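Side-chain contacts in 2''-aminoglycoside nucleotidyltransferase (Klebsiella pneumoniae, PDB 4WQK), which confers resistance to kanamycin, gentamicin, tobramycin and related aminoglycosides by adenylating their 2''-hydroxyl group, with magnesium as cofactor: residues V7-K12 and G82-D87; K12-A17 and L22-G27; A128-Y133 and E166-A171. All coordinates share one frame; numbering follows the deposited sequence.

Contact 1. Residues V7-K12 and G82-D87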
# COMPACT_ATOMS: atom_id res chain seq x y z
N VAL A 7 7.27 -4.62 12.12
CA VAL A 7 7.25 -5.97 11.54
C VAL A 7 6.35 -6.87 12.39
O VAL A 7 5.47 -7.56 11.85
CB VAL A 7 8.65 -6.59 11.43
CG1 VAL A 7 8.57 -8.09 11.11
CG2 VAL A 7 9.44 -5.89 10.31
N THR A 8 6.51 -6.80 13.70
CA THR A 8 5.71 -7.64 14.59
C THR A 8 4.24 -7.28 14.44
O THR A 8 3.37 -8.16 14.35
CB THR A 8 6.15 -7.47 16.04
OG1 THR A 8 7.51 -7.93 16.18
CG2 THR A 8 5.27 -8.30 16.95
N LEU A 9 3.92 -5.97 14.30
CA LEU A 9 2.54 -5.55 14.13
C LEU A 9 1.95 -5.98 12.80
O LEU A 9 0.80 -6.45 12.74
CB LEU A 9 2.45 -4.02 14.29
CG LEU A 9 1.02 -3.49 14.10
CD1 LEU A 9 0.08 -4.03 15.17
CD2 LEU A 9 1.10 -1.96 14.21
N ILE A 10 2.70 -5.86 11.70
CA ILE A 10 2.29 -6.35 10.40
C ILE A 10 1.97 -7.84 10.50
O ILE A 10 0.92 -8.29 10.00
CB ILE A 10 3.37 -6.09 9.32
CG1 ILE A 10 3.44 -4.60 9.00
CG2 ILE A 10 3.06 -6.89 8.06
CD1 ILE A 10 4.70 -4.20 8.18
N HIS A 11 2.85 -8.59 11.13
CA HIS A 11 2.58 -10.04 11.24
C HIS A 11 1.30 -10.29 12.07
O HIS A 11 0.47 -11.17 11.69
CB HIS A 11 3.76 -10.82 11.86
CG HIS A 11 4.91 -11.01 10.90
ND1 HIS A 11 5.84 -12.01 11.10
CD2 HIS A 11 5.27 -10.38 9.77
CE1 HIS A 11 6.73 -11.97 10.12
NE2 HIS A 11 6.41 -10.97 9.30
N LYS A 12 1.11 -9.56 13.16
CA LYS A 12 -0.14 -9.74 13.93
C LYS A 12 -1.39 -9.41 13.13
O LYS A 12 -2.40 -10.14 13.21
CB LYS A 12 -0.15 -8.89 15.20
CG LYS A 12 0.74 -9.37 16.29
CD LYS A 12 0.69 -8.45 17.52
CE LYS A 12 1.51 -9.03 18.66
NZ LYS A 12 2.27 -7.96 19.34
N GLY A 82 -1.12 1.24 19.46
CA GLY A 82 0.02 1.67 20.24
C GLY A 82 0.60 2.94 19.65
O GLY A 82 -0.14 3.90 19.39
N ASP A 83 1.89 2.93 19.37
CA ASP A 83 2.58 4.10 18.82
C ASP A 83 2.61 4.07 17.30
O ASP A 83 3.21 4.95 16.68
CB ASP A 83 4.02 4.19 19.35
CG ASP A 83 4.08 4.49 20.82
OD1 ASP A 83 3.24 5.29 21.31
OD2 ASP A 83 5.00 3.96 21.50
N GLU A 84 1.96 3.08 16.69
CA GLU A 84 2.03 2.92 15.24
C GLU A 84 0.76 3.32 14.51
O GLU A 84 -0.34 3.17 15.00
CB GLU A 84 2.41 1.46 14.87
CG GLU A 84 3.73 0.96 15.47
CD GLU A 84 4.94 1.77 15.02
OE1 GLU A 84 4.90 2.41 13.95
OE2 GLU A 84 5.94 1.77 15.76
N LEU A 85 0.97 3.83 13.31
CA LEU A 85 -0.11 4.31 12.45
C LEU A 85 -0.33 3.38 11.28
O LEU A 85 0.62 2.90 10.66
CB LEU A 85 0.20 5.73 11.94
CG LEU A 85 -0.46 6.95 12.59
CD1 LEU A 85 -1.10 6.65 13.94
CD2 LEU A 85 0.55 8.07 12.71
N LEU A 86 -1.60 3.11 11.00
CA LEU A 86 -2.03 2.37 9.83
C LEU A 86 -2.77 3.30 8.87
O LEU A 86 -3.78 3.92 9.26
CB LEU A 86 -2.99 1.24 10.21
CG LEU A 86 -2.58 0.23 11.26
CD1 LEU A 86 -3.64 -0.85 11.28
CD2 LEU A 86 -1.22 -0.32 10.88
N ASP A 87 -2.33 3.33 7.63
CA ASP A 87 -2.95 4.21 6.61
C ASP A 87 -3.69 3.30 5.65
O ASP A 87 -3.06 2.60 4.85
CB ASP A 87 -1.85 5.01 5.91
CG ASP A 87 -2.36 5.96 4.84
OD1 ASP A 87 -3.55 5.94 4.51
OD2 ASP A 87 -1.52 6.73 4.31
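Leu9, on the first helix of the N-terminal domain, reaches across to Glu84 and Leu86 at the start of strand 84-93, and the contact is entirely apolar. One methyl does the touching: Leu9 CD2 lies 3.7 Å from Glu84 CB and 4.1 Å from Glu84 CG, alongside the aliphatic root of the glutamate. With its CG anti to the backbone N (chi1 179°), Leu9 extends from the helix toward the strand, and the two side chains lie side by side, pointing opposite ways. The same methyl meets Leu86 more loosely, Leu9 CD2 standing 4.4 Å from Leu86 CD2. Ile81 and Ile46, on neighbouring strands, also touch both leucines and extend this small patch into a wider hydrophobic layer.

The polar interactions lie around this patch rather than across it. Glu84 bends at chi2 (-61°), carrying its carboxylate away from the apolar interface, and OE1 is hydrogen-bonded to Gln6 NE2, one residue ahead of segment 7-12 on the same helix. A single glutamate thus offers methylenes to Leu9 and a carboxylate oxygen to the preceding turn.

Backbone bonds between Leu85 and Ile46, Asp87 and Ile46, and Leu86 and Ala79 fix the strand within its sheet, at whose metal site Asp87, the last residue of the segment, binds magnesium together with Asp45 and Asp47. Helix packing against the strand that carries a metal-binding aspartate is characteristic of the nucleotidyltransferase fold.

Contact 2. Residues K12-A17 and L22-G27; sequences KILAAA and LPLWIG
Ala17 and Leu24 make the tightest side-chain contact between helix 5-19 and the chain that returns toward strand 25-27: Ala17 CB is 3.5 Å from Leu24 CD1. Leu24 is the residue on which the contact centres. Its first torsion (chi1 -63°) points CG at the helix, and an extended chi2 carries CD1 on to Ala17 and to Ile13, one turn earlier, where it comes within 3.9 Å of Ile13 CG2. Ile13 and Leu24 run nearly perpendicular. Leu14 approaches the root of the same residue, with Leu14 CD2 4.2 Å from Leu24 CB, so three helix residues touch this one leucine.

Close to the turn, the backbone takes over. Leu22 N donates to Ala17 O over 2.9 Å, nearly straight at the hydrogen (167°), although the donor sits 38° above the carbonyl plane. Ala17 CB lies 3.3 Å from Leu22 O, a close approach of the returning backbone. Leu22 CB in turn lies 4.2 Å from Ala17 CB.

Further out, helix 55-64 closes over this corner: Ile61 touches Ala17 and Leu22, and Leu58 touches Leu24. Phe50 of strand 46-51 also packs on Leu24, while Leu14 turns to Arg119 and Val121 of strand 119-121. Backbone bonds between Trp25 and Thr49 and between Gly27 and Asp47 pair strand 25-27 with strand 46-51, Ile26 bonds to Arg122 and Asn124, and Trp25 NE1 bonds to Pro109 O. Closed by a 6→1 backbone bond, as at the C-terminal end of many helices, the N-terminal helix ends in a tight turn, and the chain returns along it into the first strand of the mixed sheet of the nucleotidyltransferase domain.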
# COMPACT_ATOMS: atom_id res chain seq x y z
N LYS A 12 1.11 -9.56 13.16
CA LYS A 12 -0.14 -9.74 13.93
C LYS A 12 -1.39 -9.41 13.13
O LYS A 12 -2.40 -10.14 13.21
CB LYS A 12 -0.15 -8.89 15.20
CG LYS A 12 0.74 -9.37 16.29
CD LYS A 12 0.69 -8.45 17.52
CE LYS A 12 1.51 -9.03 18.66
NZ LYS A 12 2.27 -7.96 19.34
N ILE A 13 -1.38 -8.30 12.38
CA ILE A 13 -2.53 -7.92 11.57
C ILE A 13 -2.83 -8.98 10.53
O ILE A 13 -4.01 -9.39 10.35
CB ILE A 13 -2.28 -6.57 10.90
CG1 ILE A 13 -2.27 -5.48 11.97
CG2 ILE A 13 -3.38 -6.25 9.90
CD1 ILE A 13 -1.64 -4.17 11.45
N LEU A 14 -1.79 -9.45 9.83
CA LEU A 14 -2.01 -10.40 8.75
C LEU A 14 -2.44 -11.75 9.33
O LEU A 14 -3.22 -12.48 8.68
CB LEU A 14 -0.78 -10.56 7.88
CG LEU A 14 -0.45 -9.25 7.16
CD1 LEU A 14 0.75 -9.55 6.28
CD2 LEU A 14 -1.61 -8.79 6.28
N ALA A 15 -1.97 -12.14 10.52
CA ALA A 15 -2.41 -13.40 11.14
C ALA A 15 -3.91 -13.33 11.40
O ALA A 15 -4.65 -14.29 11.13
CB ALA A 15 -1.69 -13.67 12.41
N ALA A 16 -4.34 -12.22 11.96
CA ALA A 16 -5.76 -12.08 12.27
C ALA A 16 -6.58 -12.04 10.97
O ALA A 16 -7.70 -12.58 10.92
CB ALA A 16 -5.98 -10.83 13.10
N ALA A 17 -6.07 -11.40 9.92
CA ALA A 17 -6.80 -11.32 8.66
C ALA A 17 -6.86 -12.70 8.00
O ALA A 17 -7.90 -13.13 7.53
CB ALA A 17 -6.14 -10.28 7.71
N LEU A 22 -9.62 -12.87 5.19
CA LEU A 22 -9.70 -11.47 4.77
C LEU A 22 -8.39 -11.13 4.09
O LEU A 22 -7.35 -11.07 4.76
CB LEU A 22 -9.92 -10.56 5.96
CG LEU A 22 -9.90 -9.09 5.59
CD1 LEU A 22 -11.18 -8.76 4.81
CD2 LEU A 22 -9.79 -8.27 6.89
N PRO A 23 -8.38 -11.02 2.76
CA PRO A 23 -7.11 -10.61 2.12
C PRO A 23 -6.80 -9.13 2.41
O PRO A 23 -7.71 -8.30 2.44
CB PRO A 23 -7.37 -10.85 0.63
CG PRO A 23 -8.87 -10.57 0.49
CD PRO A 23 -9.49 -11.12 1.80
N LEU A 24 -5.53 -8.81 2.65
CA LEU A 24 -5.09 -7.43 2.83
C LEU A 24 -3.79 -7.29 2.06
O LEU A 24 -2.97 -8.22 2.08
CB LEU A 24 -4.84 -7.08 4.30
CG LEU A 24 -6.04 -7.16 5.26
CD1 LEU A 24 -5.51 -6.97 6.68
CD2 LEU A 24 -7.07 -6.07 4.90
N TRP A 25 -3.61 -6.14 1.43
CA TRP A 25 -2.38 -5.88 0.67
C TRP A 25 -1.56 -4.82 1.37
O TRP A 25 -2.07 -3.74 1.69
CB TRP A 25 -2.70 -5.42 -0.76
CG TRP A 25 -3.27 -6.53 -1.61
CD1 TRP A 25 -2.60 -7.28 -2.52
CD2 TRP A 25 -4.64 -6.99 -1.62
NE1 TRP A 25 -3.45 -8.23 -3.07
CE2 TRP A 25 -4.69 -8.08 -2.52
CE3 TRP A 25 -5.80 -6.59 -0.94
CZ2 TRP A 25 -5.88 -8.77 -2.80
CZ3 TRP A 25 -6.98 -7.31 -1.20
CH2 TRP A 25 -7.00 -8.37 -2.12
N ILE A 26 -0.30 -5.12 1.60
CA ILE A 26 0.62 -4.05 2.03
C ILE A 26 0.80 -3.09 0.89
O ILE A 26 1.00 -3.49 -0.26
CB ILE A 26 1.98 -4.64 2.46
CG1 ILE A 26 1.78 -5.78 3.47
CG2 ILE A 26 2.96 -3.55 2.96
CD1 ILE A 26 1.14 -5.32 4.70
N GLY A 27 0.78 -1.78 1.22
CA GLY A 27 0.94 -0.70 0.25
C GLY A 27 2.14 0.18 0.54
O GLY A 27 2.86 -0.07 1.52

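Contact 3. Residues A128-Y133 and E166-A171; sequences AIIWDY and EVLRAA
Helix segments 128-133 and 166-171 run in roughly the same direction, their axes 10.3 Å apart at closest approach and inclined at 50°, with the CA atoms of Trp131 and Leu168 nearest each other. Leu168 carries the contact, forking between two neighbours on the first helix. A chi1 of -158° swings Leu168 CG away from its own N and on to the indole of Trp131: Leu168 CG lies in the ring plane at the benzo edge, 3.8 Å from Trp131 CE3, while Leu168 CD1 lies off the ring plane, 4.0 Å from Trp131 CE3. The two side chains are set almost square to each other. The other methyl, Leu168 CD2, meets Ile130 CG2 at 4.0 Å. Further along the indole, Trp131 CZ3 is 3.7 Å from Leu168 O, and Ala171 borders the ring more loosely.

Outside the segments, Phe172, on the same second helix, meets the indole edge-to-face, Pro104 touches both Trp131 and Leu168, and Ala156 and Leu160 of helix 147-160 cover Ile130. Trp131 NE1 is hydrogen-bonded to Tyr135 OH, which restrains the ring's rotation and satisfies its polar atom. Between these two segments only van der Waals contact, centred on Leu168, operates.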
# COMPACT_ATOMS: atom_id res chain seq x y z
N ALA A 128 0.79 -0.00 -9.23
CA ALA A 128 -0.02 0.73 -8.27
C ALA A 128 0.82 1.59 -7.34
O ALA A 128 0.43 2.72 -7.01
CB ALA A 128 -0.90 -0.25 -7.44
N ILE A 129 1.94 1.05 -6.90
CA ILE A 129 2.86 1.78 -6.02
C ILE A 129 3.35 3.04 -6.73
O ILE A 129 3.31 4.18 -6.18
CB ILE A 129 4.03 0.87 -5.61
CG1 ILE A 129 3.52 -0.25 -4.72
CG2 ILE A 129 5.17 1.66 -4.94
CD1 ILE A 129 4.57 -1.36 -4.50
N ILE A 130 3.77 2.89 -7.97
CA ILE A 130 4.32 4.01 -8.73
C ILE A 130 3.22 5.02 -9.11
O ILE A 130 3.43 6.23 -9.04
CB ILE A 130 5.05 3.46 -9.97
CG1 ILE A 130 6.30 2.73 -9.50
CG2 ILE A 130 5.42 4.59 -10.95
CD1 ILE A 130 6.94 1.91 -10.54
N TRP A 131 2.03 4.53 -9.48
CA TRP A 131 0.90 5.39 -9.77
C TRP A 131 0.62 6.39 -8.64
O TRP A 131 0.33 7.55 -8.90
CB TRP A 131 -0.33 4.52 -10.01
CG TRP A 131 -1.53 5.15 -10.63
CD1 TRP A 131 -2.69 5.53 -9.98
CD2 TRP A 131 -1.75 5.40 -12.02
NE1 TRP A 131 -3.61 5.99 -10.89
CE2 TRP A 131 -3.05 5.96 -12.15
CE3 TRP A 131 -0.97 5.24 -13.18
CZ2 TRP A 131 -3.58 6.31 -13.39
CZ3 TRP A 131 -1.49 5.60 -14.39
CH2 TRP A 131 -2.80 6.12 -14.50
N ASP A 132 0.70 5.93 -7.39
CA ASP A 132 0.45 6.85 -6.27
C ASP A 132 1.47 7.96 -6.18
O ASP A 132 1.16 9.07 -5.74
CB ASP A 132 0.41 6.10 -4.94
CG ASP A 132 -1.00 5.91 -4.44
OD1 ASP A 132 -1.93 6.49 -5.05
OD2 ASP A 132 -1.19 5.17 -3.46
N TYR A 133 2.72 7.69 -6.56
CA TYR A 133 3.69 8.76 -6.61
C TYR A 133 3.33 9.82 -7.66
O TYR A 133 3.68 10.98 -7.53
CB TYR A 133 5.11 8.27 -6.92
CG TYR A 133 5.78 7.60 -5.75
CD1 TYR A 133 6.40 8.33 -4.76
CD2 TYR A 133 5.79 6.21 -5.65
CE1 TYR A 133 7.02 7.68 -3.66
CE2 TYR A 133 6.40 5.56 -4.59
CZ TYR A 133 7.00 6.30 -3.61
OH TYR A 133 7.58 5.60 -2.57
N GLU A 166 7.96 4.92 -17.85
CA GLU A 166 7.68 5.99 -18.80
C GLU A 166 6.29 5.82 -19.41
O GLU A 166 5.57 6.79 -19.56
CB GLU A 166 8.75 6.02 -19.91
CG GLU A 166 8.85 7.33 -20.72
CD GLU A 166 9.76 7.18 -21.93
OE1 GLU A 166 10.57 6.22 -21.94
OE2 GLU A 166 9.69 8.00 -22.88
N VAL A 167 5.95 4.59 -19.76
CA VAL A 167 4.64 4.36 -20.33
C VAL A 167 3.52 4.64 -19.30
O VAL A 167 2.49 5.25 -19.62
CB VAL A 167 4.55 2.92 -20.90
CG1 VAL A 167 3.18 2.66 -21.41
CG2 VAL A 167 5.57 2.74 -22.07
N LEU A 168 3.70 4.20 -18.05
CA LEU A 168 2.73 4.46 -17.00
C LEU A 168 2.55 5.95 -16.73
O LEU A 168 1.43 6.42 -16.57
CB LEU A 168 3.15 3.77 -15.70
CG LEU A 168 2.02 3.52 -14.71
CD1 LEU A 168 1.03 2.51 -15.24
CD2 LEU A 168 2.65 3.03 -13.38
N ARG A 169 3.66 6.69 -16.68
CA ARG A 169 3.60 8.14 -16.44
C ARG A 169 2.79 8.81 -17.57
O ARG A 169 2.02 9.73 -17.34
CB ARG A 169 5.00 8.76 -16.35
CG ARG A 169 5.01 10.14 -15.73
CD ARG A 169 6.44 10.72 -15.71
NE ARG A 169 7.45 9.68 -15.46
CZ ARG A 169 8.53 9.46 -16.22
NH1 ARG A 169 8.78 10.22 -17.29
NH2 ARG A 169 9.36 8.46 -15.91
N ALA A 170 3.02 8.37 -18.81
CA ALA A 170 2.33 8.93 -19.95
C ALA A 170 0.82 8.64 -19.87
O ALA A 170 -0.01 9.47 -20.20
CB ALA A 170 2.94 8.40 -21.26
N ALA A 171 0.49 7.44 -19.40
CA ALA A 171 -0.91 7.07 -19.25
C ALA A 171 -1.58 7.91 -18.17
O ALA A 171 -2.73 8.31 -18.34
CB ALA A 171 -1.06 5.54 -18.92

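Contacts 1 and 2 share Lys12 and use successive turns of helix 5-19 to cover one sheet; their centres are 11 Å apart. They form a continuous core, with Leu86 CD1 3.9 Å from Ile13 CD1 and Ile10 CG2 4.2 Å from Ile26 CD1. Along the chain, contact 2 is nested within the loop that contact 1 closes. Segment 82-87 itself supplies the magnesium ligand Asp87; of the packing side chains, Leu86 is about 9 Å from a magnesium ion and Ile13 about 13 Å. Contact 3 belongs to the C-terminal domain, its centre 27 Å from that of contact 1. Kanamycin binds in the cleft between the domains, and Trp131 lies about 9 Å, side chain to side chain, from kanamycin-binding Ala101.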